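Local coordinates for protein Lpg2148(MvcA) (Legionella pneumophila subsp. pneumophila str. Philadelphia 1, PDB 6K11) that probably acts as a deamidase-like deubiquitinating effector that controls the activity of the host ubiquitin-conjugating enzyme UBE2N, at residues P174-K177 / K178-L182; V215-F218 / N219-E223; G257-L261 / Q262-V266; F304-R308 / G309-F313. All coordinates share one frame; numbering follows the deposited sequence.

All four contacts are local, each within one continuous run of chain, so they follow one another in series; none closes a long loop, nests in another or crosses it. Contact 1 starts helix 176-185 and contact 2 finishes helix 206-220, both within the MvcA insertion domain. Their centres lie about 17 Å apart, and Pro-174 packs on Ile-217. Contact 3 then leads from the loop after strand 250-252 into helix 261-266, and contact 4 carries the chain out of helix 294-305 through a tight turn. These two are neighbours, centres about 11 Å apart, joined where Ser-258, His-259 and Trp-264 touch Phe-304, Phe-305 and Lys-307. Contacts 2 and 3 lie about 42 Å apart, centre to centre.

Contact 1. Residues P174-K177 / K178-L182; sequences PGKK and KCTQL
The first turn of helix 176-185 is where Pro-174 meets Lys-178 and Cys-179, with Gly-175 at the N-cap position between the proline and the helix. Pro-174 CB touches two side chains: Lys-178 CG at 3.9 Å and, on another side, the sulfur of Cys-179. That thiol leans back to the start of the turn, its SG set beside its own backbone N (chi1 -69°) and 3.6 Å from Pro-174 O. Cys-179 is buried, and both it and the proline also rest on Leu-160 of strand 160-163, so the helix start is fastened to the mixed sheet that contains this strand. The backbone bonds of the turn begin here as well: Cys-179 N donates to Gly-175 O at 3.0 Å in a nearly straight bond (176°), and Thr-180 N follows with Lys-176 O at 2.9 Å. Thr-180 OG1 lies 3.0 Å from that same Lys-176 O and is hydrogen-bonded to Glu-157 O, while the aliphatic part of Lys-176 runs alongside the threonine. Lys-178 leaves the helix on a different side from Thr-180. A bend at its second torsion (chi2 60°) takes Lys-178 NZ along the helix to Gln-181 OE1 at 3.2 Å, and the ammonium also forms a salt bridge with Glu-213 of helix 206-220.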
loop_
_atom_site.group_PDB
_atom_site.type_symbol
_atom_site.label_atom_id
_atom_site.label_comp_id
_atom_site.label_asym_id
_atom_site.label_seq_id
_atom_site.Cartn_x
_atom_site.Cartn_y
_atom_site.Cartn_z
ATOM N N PRO A 174 -34.292 0.812 -1.868
ATOM C CA PRO A 174 -35.637 0.211 -1.773
ATOM C C PRO A 174 -36.196 0.204 -0.355
ATOM O O PRO A 174 -35.471 -0.007 0.617
ATOM C CB PRO A 174 -35.416 -1.218 -2.286
ATOM C CG PRO A 174 -34.264 -1.106 -3.218
ATOM C CD PRO A 174 -33.352 -0.080 -2.572
ATOM N N GLY A 175 -37.518 0.407 -0.244
ATOM C CA GLY A 175 -38.175 0.396 1.048
ATOM C C GLY A 175 -38.450 -1.020 1.541
ATOM O O GLY A 175 -38.222 -2.006 0.841
ATOM N N LYS A 176 -38.983 -1.106 2.770
ATOM C CA LYS A 176 -39.169 -2.407 3.426
ATOM C C LYS A 176 -40.030 -3.361 2.595
ATOM O O LYS A 176 -39.711 -4.552 2.475
ATOM C CB LYS A 176 -39.799 -2.225 4.806
ATOM C CG LYS A 176 -40.284 -3.529 5.439
ATOM C CD LYS A 176 -40.083 -3.524 6.957
ATOM C CE LYS A 176 -40.894 -4.608 7.650
ATOM N NZ LYS A 176 -42.220 -4.101 8.110
ATOM N N LYS A 177 -41.127 -2.865 2.027
ATOM C CA LYS A 177 -42.002 -3.730 1.237
ATOM C C LYS A 177 -41.261 -4.376 0.070
ATOM O O LYS A 177 -41.432 -5.573 -0.200
ATOM C CB LYS A 177 -43.194 -2.926 0.726
ATOM C CG LYS A 177 -44.221 -3.731 -0.047
ATOM C CD LYS A 177 -45.588 -3.057 0.054
ATOM C CE LYS A 177 -46.658 -3.860 -0.667
ATOM N NZ LYS A 177 -48.034 -3.418 -0.268
ATOM N N LYS A 178 -40.451 -3.597 -0.643
ATOM C CA LYS A 178 -39.755 -4.105 -1.824
ATOM C C LYS A 178 -38.635 -5.070 -1.446
ATOM O O LYS A 178 -38.444 -6.101 -2.107
ATOM C CB LYS A 178 -39.191 -2.934 -2.638
ATOM C CG LYS A 178 -38.269 -3.347 -3.776
ATOM C CD LYS A 178 -38.974 -4.245 -4.765
ATOM C CE LYS A 178 -38.238 -4.264 -6.098
ATOM N NZ LYS A 178 -38.956 -5.077 -7.122
ATOM N N CYS A 179 -37.868 -4.738 -0.401
ATOM C CA CYS A 179 -36.839 -5.647 0.094
ATOM C C CYS A 179 -37.440 -6.988 0.489
ATOM O O CYS A 179 -36.887 -8.047 0.169
ATOM C CB CYS A 179 -36.121 -5.028 1.285
ATOM S SG CYS A 179 -35.116 -3.626 0.826
ATOM N N THR A 180 -38.563 -6.954 1.217
ATOM C CA THR A 180 -39.249 -8.188 1.588
ATOM C C THR A 180 -39.589 -9.012 0.355
ATOM O O THR A 180 -39.428 -10.242 0.346
ATOM C CB THR A 180 -40.514 -7.867 2.386
ATOM O OG1 THR A 180 -40.158 -7.241 3.627
ATOM C CG2 THR A 180 -41.294 -9.143 2.694
ATOM N N GLN A 181 -40.037 -8.348 -0.708
ATOM C CA GLN A 181 -40.378 -9.063 -1.933
ATOM C C GLN A 181 -39.147 -9.707 -2.567
ATOM O O GLN A 181 -39.162 -10.894 -2.916
ATOM C CB GLN A 181 -41.064 -8.098 -2.896
ATOM C CG GLN A 181 -41.500 -8.726 -4.193
ATOM C CD GLN A 181 -40.411 -8.668 -5.223
ATOM O OE1 GLN A 181 -39.799 -7.621 -5.425
ATOM N NE2 GLN A 181 -40.144 -9.794 -5.877
ATOM N N LEU A 182 -38.075 -8.931 -2.749
ATOM C CA LEU A 182 -36.843 -9.479 -3.318
ATOM C C LEU A 182 -36.282 -10.587 -2.441
ATOM O O LEU A 182 -35.768 -11.593 -2.948
ATOM C CB LEU A 182 -35.794 -8.369 -3.477
ATOM C CG LEU A 182 -36.009 -7.283 -4.522
ATOM C CD1 LEU A 182 -35.030 -6.113 -4.293
ATOM C CD2 LEU A 182 -35.847 -7.858 -5.910
#

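Contact 2. Residues V215-F218 / N219-E223; sequences VDIF and NEQKE
Val-215 runs alongside Asn-219, one turn further on, and its CG1 methyl lies 3.5 Å from the amide ND2. The backbone here still keeps alpha-helical spacing, Asn-219 N donating to Val-215 O at 2.8 Å and Glu-220 N to Asp-216 O at 2.9 Å. The asparagine amide also comes near Phe-218, whose side chain crosses it at about a right angle, CD2 of the ring 4.1 Å from Asn-219 OD1 and the two planes 56° apart. That ring is buried: it meets Phe-162 edge-to-face and Phe-225 with planes almost parallel, and it touches Leu-172 and Pro-132.

One turn on from Ile-217 it is a side chain that takes over the bonding. Gln-221 has CG between its backbone N and carbonyl carbon (chi1 58°), which folds the otherwise extended chain back along Ile-217. Its NE2 donates to Ile-217 O at 3.0 Å; the N-H points straight at the oxygen, though from well above the carbonyl plane, and NE2 lies 3.5 Å from Ile-217 CG2. Leu-172 O accepts from the same nitrogen and Arg-224 NH1 donates to OE1, so both ends of the amide are engaged and its flip is fixed.

The backbone N of Gln-221 is bonded instead to Phe-218 O at 3.2 Å. Such a shift from four-residue to three-residue spacing, with a side-chain amide bonded to a carbonyl of the last turn, is an arrangement found at the C-terminal end of an alpha-helix; here helix 206-220 ends and, past Gln-221, the 3-10 segment 222-223 follows.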
loop_
_atom_site.group_PDB
_atom_site.type_symbol
_atom_site.label_atom_id
_atom_site.label_comp_id
_atom_site.label_asym_id
_atom_site.label_seq_id
_atom_site.Cartn_x
_atom_site.Cartn_y
_atom_site.Cartn_z
ATOM N N VAL A 215 -28.797 -5.942 -9.226
ATOM C CA VAL A 215 -27.629 -5.454 -9.962
ATOM C C VAL A 215 -27.939 -4.126 -10.649
ATOM O O VAL A 215 -27.112 -3.199 -10.648
ATOM C CB VAL A 215 -27.151 -6.518 -10.972
ATOM C CG1 VAL A 215 -26.167 -5.919 -11.956
ATOM C CG2 VAL A 215 -26.511 -7.703 -10.244
ATOM N N ASP A 216 -29.125 -4.015 -11.262
ATOM C CA ASP A 216 -29.517 -2.762 -11.910
ATOM C C ASP A 216 -29.576 -1.623 -10.900
ATOM O O ASP A 216 -29.048 -0.531 -11.149
ATOM C CB ASP A 216 -30.883 -2.905 -12.593
ATOM C CG ASP A 216 -30.852 -3.801 -13.823
ATOM O OD1 ASP A 216 -29.772 -3.977 -14.428
ATOM O OD2 ASP A 216 -31.933 -4.314 -14.193
ATOM N N ILE A 217 -30.242 -1.859 -9.761
ATOM C CA ILE A 217 -30.363 -0.849 -8.707
ATOM C C ILE A 217 -28.975 -0.362 -8.300
ATOM O O ILE A 217 -28.721 0.844 -8.186
ATOM C CB ILE A 217 -31.138 -1.430 -7.508
ATOM C CG1 ILE A 217 -32.640 -1.551 -7.822
ATOM C CG2 ILE A 217 -30.938 -0.610 -6.235
ATOM C CD1 ILE A 217 -33.397 -2.417 -6.826
ATOM N N PHE A 218 -28.049 -1.306 -8.114
ATOM C CA PHE A 218 -26.679 -0.978 -7.725
ATOM C C PHE A 218 -25.959 -0.194 -8.814
ATOM O O PHE A 218 -25.351 0.847 -8.537
ATOM C CB PHE A 218 -25.919 -2.263 -7.400
ATOM C CG PHE A 218 -24.557 -2.035 -6.799
ATOM C CD1 PHE A 218 -24.429 -1.581 -5.494
ATOM C CD2 PHE A 218 -23.411 -2.299 -7.530
ATOM C CE1 PHE A 218 -23.168 -1.386 -4.940
ATOM C CE2 PHE A 218 -22.155 -2.104 -6.981
ATOM C CZ PHE A 218 -22.038 -1.654 -5.685
ATOM N N ASN A 219 -26.006 -0.685 -10.059
ATOM C CA ASN A 219 -25.311 -0.009 -11.157
ATOM C C ASN A 219 -25.809 1.416 -11.355
ATOM O O ASN A 219 -25.037 2.298 -11.768
ATOM C CB ASN A 219 -25.478 -0.778 -12.472
ATOM C CG ASN A 219 -24.772 -2.114 -12.472
ATOM O OD1 ASN A 219 -23.962 -2.396 -11.595
ATOM N ND2 ASN A 219 -25.075 -2.950 -13.467
ATOM N N GLU A 220 -27.094 1.655 -11.079
ATOM C CA GLU A 220 -27.688 2.969 -11.301
ATOM C C GLU A 220 -27.076 4.045 -10.410
ATOM O O GLU A 220 -27.086 5.225 -10.777
ATOM C CB GLU A 220 -29.198 2.909 -11.045
ATOM C CG GLU A 220 -30.010 2.272 -12.155
ATOM C CD GLU A 220 -30.656 3.303 -13.072
ATOM O OE1 GLU A 220 -30.281 3.353 -14.267
ATOM O OE2 GLU A 220 -31.537 4.058 -12.595
ATOM N N GLN A 221 -26.579 3.676 -9.226
ATOM C CA GLN A 221 -26.048 4.641 -8.270
ATOM C C GLN A 221 -24.550 4.465 -8.022
ATOM O O GLN A 221 -24.047 4.899 -6.977
ATOM C CB GLN A 221 -26.816 4.533 -6.954
ATOM C CG GLN A 221 -26.779 3.142 -6.329
ATOM C CD GLN A 221 -27.832 2.976 -5.251
ATOM O OE1 GLN A 221 -27.806 3.660 -4.230
ATOM N NE2 GLN A 221 -28.771 2.063 -5.476
ATOM N N LYS A 222 -23.829 3.865 -8.975
ATOM C CA LYS A 222 -22.426 3.492 -8.774
ATOM C C LYS A 222 -21.533 4.686 -8.456
ATOM O O LYS A 222 -20.474 4.511 -7.837
ATOM C CB LYS A 222 -21.885 2.788 -10.033
ATOM C CG LYS A 222 -22.019 1.268 -10.013
ATOM C CD LYS A 222 -21.162 0.614 -11.119
ATOM C CE LYS A 222 -21.412 -0.890 -11.219
ATOM N NZ LYS A 222 -20.231 -1.767 -10.919
ATOM N N GLU A 223 -21.924 5.890 -8.872
ATOM C CA GLU A 223 -21.109 7.059 -8.585
ATOM C C GLU A 223 -21.148 7.452 -7.115
ATOM O O GLU A 223 -20.406 8.356 -6.721
ATOM C CB GLU A 223 -21.539 8.231 -9.476
ATOM C CG GLU A 223 -22.869 8.878 -9.107
ATOM C CD GLU A 223 -24.094 7.942 -9.197
ATOM O OE1 GLU A 223 -25.146 8.314 -8.618
ATOM O OE2 GLU A 223 -24.027 6.870 -9.865
#

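Contact 3. Residues G257-L261 / Q262-V266; sequences GSHTL and QDWFV
Thr-260 OG1 is gripped from two directions at the start of helix 261-266: Asp-263 N donates to it at 3.2 Å, almost in line, and a water lies 2.7 Å away. The same water donates to Gln-262 OE1, so it bridges the threonine and the glutamine. Asp-263 returns the bond, its OD2 accepting from Thr-260 N at 3.0 Å, with the N-H coming from above the carboxylate plane. Together the two bonds make a capping box. It depends on Thr-260 OG1 sitting between its own backbone N and carbonyl carbon (chi1 64°), where the hydroxyl faces the helix.

Two further pairs pack next to the box. Leu-261 and Phe-265 lie side by side, Leu-261 CD1 reaching Phe-265 CE2 at 3.6 Å. His-259 and Trp-264 also point the same way, their planes only 22° apart but slid past each other, and the nearest approach is His-259 NE2 to Trp-264 CE3, 3.5 Å. The imidazole is held at both nitrogens, ND1 by Ser-258 OG and NE2 by Gln-253; Trp-264 NE1 bonds to Pro-251 O.

Backbone N-H groups of the first turn lack partners within the helix, and here the threonine hydroxyl answers one of them. A carboxylate at this end of the helix would probably also gain from the helix dipole, which should favour its charged form.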
loop_
_atom_site.group_PDB
_atom_site.type_symbol
_atom_site.label_atom_id
_atom_site.label_comp_id
_atom_site.label_asym_id
_atom_site.label_seq_id
_atom_site.Cartn_x
_atom_site.Cartn_y
_atom_site.Cartn_z
ATOM N N GLY A 257 5.558 -8.506 2.420
ATOM C CA GLY A 257 5.634 -9.938 2.161
ATOM C C GLY A 257 6.669 -10.335 1.134
ATOM O O GLY A 257 6.929 -11.537 0.970
ATOM N N SER A 258 7.275 -9.367 0.441
ATOM C CA SER A 258 8.267 -9.646 -0.591
ATOM C C SER A 258 9.649 -9.125 -0.217
ATOM O O SER A 258 10.599 -9.914 -0.193
ATOM C CB SER A 258 7.824 -9.059 -1.938
ATOM O OG SER A 258 8.822 -9.305 -2.927
ATOM N N HIS A 259 9.797 -7.824 0.051
ATOM C CA HIS A 259 11.106 -7.235 0.305
ATOM C C HIS A 259 10.922 -5.882 0.988
ATOM O O HIS A 259 9.887 -5.225 0.827
ATOM C CB HIS A 259 11.895 -7.058 -1.001
ATOM C CG HIS A 259 11.189 -6.193 -2.002
ATOM N ND1 HIS A 259 10.298 -6.705 -2.920
ATOM C CD2 HIS A 259 11.206 -4.850 -2.200
ATOM C CE1 HIS A 259 9.824 -5.722 -3.663
ATOM N NE2 HIS A 259 10.350 -4.588 -3.243
ATOM N N THR A 260 11.933 -5.482 1.765
ATOM C CA THR A 260 11.968 -4.165 2.386
ATOM C C THR A 260 12.703 -3.170 1.491
ATOM O O THR A 260 13.313 -3.527 0.484
ATOM C CB THR A 260 12.671 -4.219 3.746
ATOM O OG1 THR A 260 14.038 -4.592 3.536
ATOM C CG2 THR A 260 12.010 -5.285 4.657
ATOM N N LEU A 261 12.668 -1.900 1.897
ATOM C CA LEU A 261 13.432 -0.887 1.177
ATOM C C LEU A 261 14.922 -1.203 1.223
ATOM O O LEU A 261 15.642 -1.024 0.227
ATOM C CB LEU A 261 13.137 0.492 1.767
ATOM C CG LEU A 261 13.845 1.694 1.130
ATOM C CD1 LEU A 261 13.511 1.779 -0.350
ATOM C CD2 LEU A 261 13.463 2.982 1.864
ATOM N N GLN A 262 15.397 -1.708 2.365
ATOM C CA GLN A 262 16.797 -2.118 2.471
ATOM C C GLN A 262 17.136 -3.200 1.443
ATOM O O GLN A 262 18.144 -3.097 0.732
ATOM C CB GLN A 262 17.082 -2.610 3.890
ATOM C CG GLN A 262 18.368 -3.419 4.008
ATOM C CD GLN A 262 18.639 -3.854 5.430
ATOM O OE1 GLN A 262 17.752 -4.367 6.118
ATOM N NE2 GLN A 262 19.865 -3.637 5.886
ATOM N N ASP A 263 16.293 -4.245 1.357
ATOM C CA ASP A 263 16.458 -5.301 0.357
ATOM C C ASP A 263 16.510 -4.711 -1.043
ATOM O O ASP A 263 17.340 -5.104 -1.873
ATOM C CB ASP A 263 15.294 -6.318 0.407
ATOM C CG ASP A 263 15.241 -7.154 1.686
ATOM O OD1 ASP A 263 16.285 -7.436 2.309
ATOM O OD2 ASP A 263 14.109 -7.556 2.064
ATOM N N TRP A 264 15.591 -3.787 -1.327
ATOM C CA TRP A 264 15.519 -3.149 -2.637
ATOM C C TRP A 264 16.846 -2.503 -3.002
ATOM O O TRP A 264 17.406 -2.759 -4.078
ATOM C CB TRP A 264 14.387 -2.117 -2.617
ATOM C CG TRP A 264 14.157 -1.370 -3.897
ATOM C CD1 TRP A 264 14.608 -0.108 -4.222
ATOM C CD2 TRP A 264 13.384 -1.818 -5.011
ATOM N NE1 TRP A 264 14.152 0.251 -5.468
ATOM C CE2 TRP A 264 13.406 -0.786 -5.980
ATOM C CE3 TRP A 264 12.676 -3.003 -5.290
ATOM C CZ2 TRP A 264 12.737 -0.895 -7.206
ATOM C CZ3 TRP A 264 12.001 -3.111 -6.501
ATOM C CH2 TRP A 264 12.036 -2.056 -7.448
ATOM N N PHE A 265 17.389 -1.686 -2.095
ATOM C CA PHE A 265 18.664 -1.025 -2.355
ATOM C C PHE A 265 19.826 -2.017 -2.403
ATOM O O PHE A 265 20.743 -1.861 -3.218
ATOM C CB PHE A 265 18.915 0.039 -1.280
ATOM C CG PHE A 265 18.182 1.348 -1.504
ATOM C CD1 PHE A 265 18.247 2.008 -2.722
ATOM C CD2 PHE A 265 17.465 1.927 -0.481
ATOM C CE1 PHE A 265 17.588 3.219 -2.905
ATOM C CE2 PHE A 265 16.824 3.143 -0.644
ATOM C CZ PHE A 265 16.889 3.796 -1.857
ATOM N N VAL A 266 19.831 -3.028 -1.526
ATOM C CA VAL A 266 20.907 -4.025 -1.581
ATOM C C VAL A 266 20.919 -4.730 -2.943
ATOM O O VAL A 266 21.989 -5.066 -3.476
ATOM C CB VAL A 266 20.769 -5.037 -0.414
ATOM C CG1 VAL A 266 21.719 -6.208 -0.581
ATOM C CG2 VAL A 266 21.024 -4.347 0.950
HETATM O O HOH W 1 15.481 -5.534 5.555
#

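Contact 4. Residues F304-R308 / G309-F313; sequences FFSKR and GREAF
Arg-308 and Glu-311 cross obliquely at a tight turn, guanidinium and carboxylate planes nearly perpendicular at 85°, and the charged groups do not meet. Instead the carboxylate lies against the backbone, Glu-311 OE2 3.5 Å from Arg-308 CA. A bend in the glutamate chain (chi2 84°) brings it back against the turn, where Glu-311 OE1 takes a weak bond from Gly-309 N at 2.9 Å. Each charge finds its strongest partner elsewhere: OE2 in a salt bridge with Lys-269, Arg-308 NH1 on Ser-267 O.

The turn itself is a type II beta turn from Lys-307 to Arg-310, with Gly-309 in the position of positive phi. Lys-307 O is held from both faces of its carbonyl plane. Arg-310 N closes the turn on it at 2.9 Å, and Ser-306 OG donates to it at the same distance, 2.9 Å, from the opposite face. The serine hydroxyl stands between its own backbone N and carbonyl carbon (chi1 80°); this turns it toward Glu-311, whose CG it meets at 3.2 Å. Arg-310 CG lies 4.0 Å from Lys-307 CB, and further along the same arginine chain the guanidinium has one face over Phe-313 CD2, off toward the rim of the group.

Ser-306 is where the chain leaves helix 294-305 on its way to strand 325-333. Lys-269, at the start of helix 269-274, holds both Ser-306 O and Glu-311, Arg-308 lies on Tyr-272 of that helix, and Phe-304 packs on helix 278-288.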
loop_
_atom_site.group_PDB
_atom_site.type_symbol
_atom_site.label_atom_id
_atom_site.label_comp_id
_atom_site.label_asym_id
_atom_site.label_seq_id
_atom_site.Cartn_x
_atom_site.Cartn_y
_atom_site.Cartn_z
ATOM N N PHE A 304 8.460 -4.109 -12.764
ATOM C CA PHE A 304 8.791 -2.895 -12.027
ATOM C C PHE A 304 8.838 -3.106 -10.514
ATOM O O PHE A 304 9.624 -2.437 -9.837
ATOM C CB PHE A 304 7.791 -1.782 -12.362
ATOM C CG PHE A 304 8.058 -1.100 -13.691
ATOM C CD1 PHE A 304 9.063 -1.559 -14.534
ATOM C CD2 PHE A 304 7.276 -0.020 -14.100
ATOM C CE1 PHE A 304 9.320 -0.924 -15.767
ATOM C CE2 PHE A 304 7.520 0.622 -15.320
ATOM C CZ PHE A 304 8.544 0.174 -16.151
ATOM N N PHE A 305 8.013 -3.999 -9.956
ATOM C CA PHE A 305 7.763 -3.987 -8.516
ATOM C C PHE A 305 8.130 -5.282 -7.786
ATOM O O PHE A 305 8.010 -5.331 -6.555
ATOM C CB PHE A 305 6.277 -3.666 -8.232
ATOM C CG PHE A 305 5.750 -2.443 -8.967
ATOM C CD1 PHE A 305 6.492 -1.270 -9.026
ATOM C CD2 PHE A 305 4.508 -2.475 -9.591
ATOM C CE1 PHE A 305 6.027 -0.156 -9.719
ATOM C CE2 PHE A 305 4.017 -1.348 -10.262
ATOM C CZ PHE A 305 4.785 -0.189 -10.322
ATOM N N SER A 306 8.570 -6.327 -8.480
ATOM C CA SER A 306 8.942 -7.538 -7.758
ATOM C C SER A 306 10.271 -7.337 -7.031
ATOM O O SER A 306 11.065 -6.464 -7.367
ATOM C CB SER A 306 9.075 -8.741 -8.714
ATOM O OG SER A 306 10.333 -8.700 -9.372
ATOM N N LYS A 307 10.511 -8.176 -6.037
ATOM C CA LYS A 307 11.872 -8.363 -5.548
ATOM C C LYS A 307 12.788 -8.770 -6.707
ATOM O O LYS A 307 12.401 -9.567 -7.570
ATOM C CB LYS A 307 11.873 -9.451 -4.468
ATOM C CG LYS A 307 13.224 -9.676 -3.791
ATOM C CD LYS A 307 13.115 -10.810 -2.782
ATOM C CE LYS A 307 14.402 -10.974 -1.951
ATOM N NZ LYS A 307 14.354 -12.260 -1.176
ATOM N N ARG A 308 14.008 -8.230 -6.733
ATOM C CA ARG A 308 14.899 -8.531 -7.852
ATOM C C ARG A 308 15.173 -10.027 -7.927
ATOM O O ARG A 308 15.448 -10.677 -6.914
ATOM C CB ARG A 308 16.214 -7.750 -7.743
ATOM C CG ARG A 308 16.956 -7.719 -9.076
ATOM C CD ARG A 308 18.175 -6.813 -9.107
ATOM N NE ARG A 308 18.694 -6.788 -10.477
ATOM C CZ ARG A 308 19.859 -6.274 -10.857
ATOM N NH1 ARG A 308 20.667 -5.708 -9.968
ATOM N NH2 ARG A 308 20.209 -6.340 -12.148
ATOM N N GLY A 309 15.063 -10.580 -9.133
ATOM C CA GLY A 309 15.187 -12.013 -9.334
ATOM C C GLY A 309 13.884 -12.797 -9.268
ATOM O O GLY A 309 13.884 -13.989 -9.610
ATOM N N ARG A 310 12.776 -12.184 -8.824
ATOM C CA ARG A 310 11.489 -12.874 -8.753
ATOM C C ARG A 310 10.497 -12.383 -9.807
ATOM O O ARG A 310 9.298 -12.667 -9.700
ATOM C CB ARG A 310 10.871 -12.738 -7.358
ATOM C CG ARG A 310 11.814 -13.060 -6.201
ATOM C CD ARG A 310 11.808 -14.533 -5.888
ATOM N NE ARG A 310 10.532 -14.942 -5.319
ATOM C CZ ARG A 310 10.261 -16.165 -4.871
ATOM N NH1 ARG A 310 11.181 -17.127 -4.924
ATOM N NH2 ARG A 310 9.064 -16.421 -4.354
ATOM N N GLU A 311 10.975 -11.685 -10.835
ATOM C CA GLU A 311 10.092 -11.087 -11.826
ATOM C C GLU A 311 9.239 -12.143 -12.539
ATOM O O GLU A 311 8.116 -11.843 -12.965
ATOM C CB GLU A 311 10.928 -10.294 -12.837
ATOM C CG GLU A 311 11.498 -8.952 -12.313
ATOM C CD GLU A 311 12.823 -9.103 -11.532
ATOM O OE1 GLU A 311 13.366 -10.231 -11.461
ATOM O OE2 GLU A 311 13.320 -8.084 -10.996
ATOM N N ALA A 312 9.737 -13.386 -12.663
ATOM C CA ALA A 312 8.985 -14.431 -13.367
ATOM C C ALA A 312 7.855 -15.043 -12.537
ATOM O O ALA A 312 6.941 -15.654 -13.112
ATOM C CB ALA A 312 9.930 -15.558 -13.815
ATOM N N PHE A 313 7.906 -14.925 -11.208
ATOM C CA PHE A 313 6.923 -15.527 -10.314
ATOM C C PHE A 313 5.987 -14.523 -9.660
ATOM O O PHE A 313 4.881 -14.910 -9.261
ATOM C CB PHE A 313 7.622 -16.306 -9.185
ATOM C CG PHE A 313 8.959 -16.862 -9.570
ATOM C CD1 PHE A 313 9.066 -17.776 -10.608
ATOM C CD2 PHE A 313 10.112 -16.466 -8.900
ATOM C CE1 PHE A 313 10.300 -18.296 -10.981
ATOM C CE2 PHE A 313 11.348 -16.976 -9.264
ATOM C CZ PHE A 313 11.441 -17.901 -10.308
#